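Side-chain contacts in diaminopimelate decarboxylase (Phaeodactylum tricornutum, PDB 7JPJ), which probably catalyses the pyridoxal 5'-phosphate-dependent decarboxylation of diaminopimelate that yields lysine, working as a dimer: residues Ala65-Leu68 with Lys69-Ser73; Ala80-Gly83 with Phe84-Arg87. All coordinates share one frame; numbering follows the deposited sequence.

Contact 1 (Ala65-Leu68 with Lys69-Ser73); sequences ASIL and KYFHS
A65-L68 and K69-S73 are consecutive turns of one alpha-helix, joined by four i to i+4 backbone bonds that run from K69 N on A65 O (2.7 Å) through F71 N on I67 O (3.0 Å, N-H...O angle 174°) to H72 N on L68 O. Two pairs one turn apart also meet through their side chains. On the buried face I67 and F71 lie side by side and point the same way: the methyl I67 CG2 touches the ring at F71 CE2 (3.6 Å) and stands 3.9 Å from F71 CD2, approaching obliquely. F71 keeps its CG beside the backbone N (chi1 -74°), which brings the ring alongside I67. Y57 of strand 53-58 meets the same ring edge-to-face, while L37 and V285 touch both side chains. K69 has a different role on the exposed side. Its CG rests 3.2 Å from A65 O and its CE 4.3 Å from A65 CB, before the chain bends at its end (chi4 -63°) and NZ bonds to A92 O. Y70 leads away to I34 and E38 of helix 34-45. The chemistry is that of the helix in a beta-alpha-beta unit of the TIM barrel: an apolar face, with L68 on Y57 included, packs between strand 53-58 and helices 34-45 and 282-285, while the lysine methylenes lie along the carbonyl and methyl of A65 and the charged end is satisfied outside the helix.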
loop_
_atom_site.group_PDB
_atom_site.type_symbol
_atom_site.label_atom_id
_atom_site.label_comp_id
_atom_site.label_asym_id
_atom_site.label_seq_id
_atom_site.Cartn_x
_atom_site.Cartn_y
_atom_site.Cartn_z
ATOM N N ALA A 65 -15.167 -11.613 7.479
ATOM C CA ALA A 65 -15.912 -12.236 8.569
ATOM C C ALA A 65 -16.137 -13.722 8.321
ATOM O O ALA A 65 -16.115 -14.525 9.262
ATOM C CB ALA A 65 -17.244 -11.518 8.768
ATOM N N SER A 66 -16.355 -14.109 7.061
ATOM C CA SER A 66 -16.530 -15.522 6.748
ATOM C C SER A 66 -15.292 -16.327 7.124
ATOM O O SER A 66 -15.402 -17.442 7.646
ATOM C CB SER A 66 -16.856 -15.697 5.264
ATOM O OG SER A 66 -18.074 -15.052 4.937
ATOM N N ILE A 67 -14.102 -15.780 6.869
ATOM C CA ILE A 67 -12.878 -16.454 7.294
ATOM C C ILE A 67 -12.834 -16.559 8.814
ATOM O O ILE A 67 -12.471 -17.603 9.372
ATOM C CB ILE A 67 -11.641 -15.725 6.737
ATOM C CG1 ILE A 67 -11.778 -15.521 5.226
ATOM C CG2 ILE A 67 -10.372 -16.496 7.061
ATOM C CD1 ILE A 67 -11.801 -16.811 4.431
ATOM N N LEU A 68 -13.211 -15.482 9.509
ATOM C CA LEU A 68 -13.273 -15.527 10.966
ATOM C C LEU A 68 -14.285 -16.562 11.437
ATOM O O LEU A 68 -14.009 -17.345 12.352
ATOM C CB LEU A 68 -13.625 -14.148 11.522
ATOM C CG LEU A 68 -12.594 -13.038 11.342
ATOM C CD1 LEU A 68 -13.061 -11.784 12.061
ATOM C CD2 LEU A 68 -11.234 -13.482 11.848
ATOM N N LYS A 69 -15.469 -16.576 10.821
ATOM C CA LYS A 69 -16.495 -17.534 11.218
ATOM C C LYS A 69 -16.046 -18.966 10.954
ATOM O O LYS A 69 -16.350 -19.874 11.738
ATOM C CB LYS A 69 -17.804 -17.236 10.486
ATOM C CG LYS A 69 -18.470 -15.932 10.899
ATOM C CD LYS A 69 -19.670 -15.626 10.013
ATOM C CE LYS A 69 -20.228 -14.231 10.276
ATOM N NZ LYS A 69 -20.750 -14.077 11.666
ATOM N N TYR A 70 -15.314 -19.189 9.859
ATOM C CA TYR A 70 -14.878 -20.544 9.535
ATOM C C TYR A 70 -13.829 -21.037 10.525
ATOM O O TYR A 70 -13.922 -22.162 11.031
ATOM C CB TYR A 70 -14.331 -20.612 8.111
ATOM C CG TYR A 70 -13.730 -21.963 7.822
ATOM C CD1 TYR A 70 -14.540 -23.049 7.523
ATOM C CD2 TYR A 70 -12.355 -22.169 7.895
ATOM C CE1 TYR A 70 -14.003 -24.295 7.280
ATOM C CE2 TYR A 70 -11.809 -23.416 7.655
ATOM C CZ TYR A 70 -12.638 -24.473 7.348
ATOM O OH TYR A 70 -12.107 -25.717 7.106
ATOM N N PHE A 71 -12.810 -20.218 10.797
ATOM C CA PHE A 71 -11.779 -20.620 11.748
ATOM C C PHE A 71 -12.335 -20.742 13.160
ATOM O O PHE A 71 -11.799 -21.503 13.971
ATOM C CB PHE A 71 -10.618 -19.629 11.726
ATOM C CG PHE A 71 -9.735 -19.749 10.514
ATOM C CD1 PHE A 71 -9.566 -20.967 9.878
ATOM C CD2 PHE A 71 -9.067 -18.640 10.018
ATOM C CE1 PHE A 71 -8.749 -21.075 8.764
ATOM C CE2 PHE A 71 -8.252 -18.742 8.908
ATOM C CZ PHE A 71 -8.093 -19.961 8.278
ATOM N N HIS A 72 -13.404 -20.008 13.476
ATOM C CA HIS A 72 -14.032 -20.174 14.782
ATOM C C HIS A 72 -14.709 -21.535 14.894
ATOM O O HIS A 72 -14.627 -22.192 15.940
ATOM C CB HIS A 72 -15.033 -19.046 15.038
ATOM C CG HIS A 72 -15.673 -19.106 16.390
ATOM N ND1 HIS A 72 -17.039 -19.046 16.574
ATOM C CD2 HIS A 72 -15.133 -19.238 17.625
ATOM C CE1 HIS A 72 -17.311 -19.134 17.864
ATOM N NE2 HIS A 72 -16.172 -19.252 18.522
ATOM N N SER A 73 -15.376 -21.979 13.825
ATOM C CA SER A 73 -16.004 -23.295 13.827
ATOM C C SER A 73 -14.987 -24.421 13.949
ATOM O O SER A 73 -15.354 -25.535 14.340
ATOM C CB SER A 73 -16.833 -23.478 12.556
ATOM O OG SER A 73 -16.006 -23.436 11.406
#

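Contact 2 (Ala80-Gly83 with Phe84-Arg87); sequences ASSG and FEVR
The carboxylate of E85 reaches back across the helix start to the loop before it, where E85 OE1 accepts from S81 N at 2.5 Å. The donor stands 37° out of the carboxylate plane, above it. A water completes the link, donating to E85 OE1 (2.9 Å) and accepting from S81 OG (2.8 Å), and the extended chain beyond E85 CG carries the carboxylate to S81. Alongside this bond, A80 CB packs on V86 CG2 (3.6 Å) and E85 CB. In the next shell S82 is the N-cap: its OG, set between backbone N and carbonyl carbon by chi1 of 66°, accepts weakly from F84 N (3.4 Å) and E85 N (3.5 Å), and N405 of the second subunit bonds it through its carbonyl oxygen. The first regular turn follows with V86 N on S82 O (3.1 Å) and R87 N on G83 O. Replacing E85 by an alanine would remove the carboxylate and is likely to leave S81 N, and the water on S81 OG, without this acceptor. S81 and E85 both touch K60, whose attachment of the cofactor is predicted and not present here, so this buried polar network probably borders the cofactor site.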
loop_
_atom_site.group_PDB
_atom_site.type_symbol
_atom_site.label_atom_id
_atom_site.label_comp_id
_atom_site.label_asym_id
_atom_site.label_seq_id
_atom_site.Cartn_x
_atom_site.Cartn_y
_atom_site.Cartn_z
ATOM N N ALA A 80 -5.381 -10.440 17.557
ATOM C CA ALA A 80 -5.742 -9.140 17.010
ATOM C C ALA A 80 -4.581 -8.160 17.132
ATOM O O ALA A 80 -3.840 -8.178 18.118
ATOM C CB ALA A 80 -6.975 -8.579 17.718
ATOM N N SER A 81 -4.440 -7.297 16.124
ATOM C CA SER A 81 -3.341 -6.344 16.054
ATOM C C SER A 81 -3.719 -4.947 16.530
ATOM O O SER A 81 -2.838 -4.085 16.620
ATOM C CB SER A 81 -2.815 -6.254 14.620
ATOM O OG SER A 81 -2.171 -7.453 14.245
ATOM N N SER A 82 -4.994 -4.697 16.812
ATOM C CA SER A 82 -5.427 -3.396 17.297
ATOM C C SER A 82 -6.803 -3.551 17.919
ATOM O O SER A 82 -7.481 -4.564 17.724
ATOM C CB SER A 82 -5.461 -2.348 16.176
ATOM O OG SER A 82 -6.449 -2.659 15.207
ATOM N N GLY A 83 -7.209 -2.530 18.675
ATOM C CA GLY A 83 -8.544 -2.528 19.241
ATOM C C GLY A 83 -9.635 -2.591 18.197
ATOM O O GLY A 83 -10.750 -3.029 18.499
ATOM N N PHE A 84 -9.335 -2.166 16.967
ATOM C CA PHE A 84 -10.315 -2.247 15.892
ATOM C C PHE A 84 -10.527 -3.688 15.448
ATOM O O PHE A 84 -11.666 -4.113 15.220
ATOM C CB PHE A 84 -9.871 -1.376 14.721
ATOM C CG PHE A 84 -9.864 0.089 15.033
ATOM C CD1 PHE A 84 -11.015 0.846 14.880
ATOM C CD2 PHE A 84 -8.711 0.708 15.491
ATOM C CE1 PHE A 84 -11.015 2.196 15.171
ATOM C CE2 PHE A 84 -8.706 2.059 15.785
ATOM C CZ PHE A 84 -9.862 2.802 15.624
ATOM N N GLU A 85 -9.441 -4.456 15.324
ATOM C CA GLU A 85 -9.575 -5.869 14.991
ATOM C C GLU A 85 -10.296 -6.633 16.093
ATOM O O GLU A 85 -11.014 -7.599 15.810
ATOM C CB GLU A 85 -8.200 -6.478 14.726
ATOM C CG GLU A 85 -7.592 -6.075 13.394
ATOM C CD GLU A 85 -6.289 -6.794 13.103
ATOM O OE1 GLU A 85 -5.772 -7.485 14.008
ATOM O OE2 GLU A 85 -5.783 -6.668 11.968
ATOM N N VAL A 86 -10.118 -6.221 17.350
ATOM C CA VAL A 86 -10.854 -6.847 18.446
ATOM C C VAL A 86 -12.349 -6.630 18.262
ATOM O O VAL A 86 -13.143 -7.576 18.306
ATOM C CB VAL A 86 -10.373 -6.302 19.803
ATOM C CG1 VAL A 86 -11.154 -6.947 20.937
ATOM C CG2 VAL A 86 -8.884 -6.530 19.975
ATOM N N ARG A 87 -12.751 -5.375 18.041
ATOM C CA ARG A 87 -14.163 -5.074 17.834
ATOM C C ARG A 87 -14.680 -5.675 16.534
ATOM O O ARG A 87 -15.871 -5.987 16.426
ATOM C CB ARG A 87 -14.381 -3.561 17.846
ATOM C CG ARG A 87 -14.277 -2.916 19.222
ATOM C CD ARG A 87 -15.290 -1.787 19.381
ATOM N NE ARG A 87 -15.181 -1.115 20.674
ATOM C CZ ARG A 87 -15.916 -1.418 21.742
ATOM N NH1 ARG A 87 -16.817 -2.389 21.677
ATOM N NH2 ARG A 87 -15.750 -0.749 22.877
HETATM O O HOH W 1 -3.827 -9.589 13.628
#

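Both contacts are local pieces of the same barrel domain, and they follow in series: helix 65-73 leads into strand 77-80, whose end opens contact 2. Their centres lie 16 Å apart and they do not touch. Contact 1 is partly buried, an apolar face inward and a lysine outward, and it rests on regular helix bonds, an aliphatic-aromatic pair and a lysine chain laid on A65. Contact 2 is mostly buried yet more polar, since at its helix start S82 OG meets two early N-H groups weakly and a carboxylate gathers a loop amide. The difference follows place: along helix 65-73, packed on strand 53-58 and neighbouring helices, in one case, beside K60 in the other. Each also meets the second subunit.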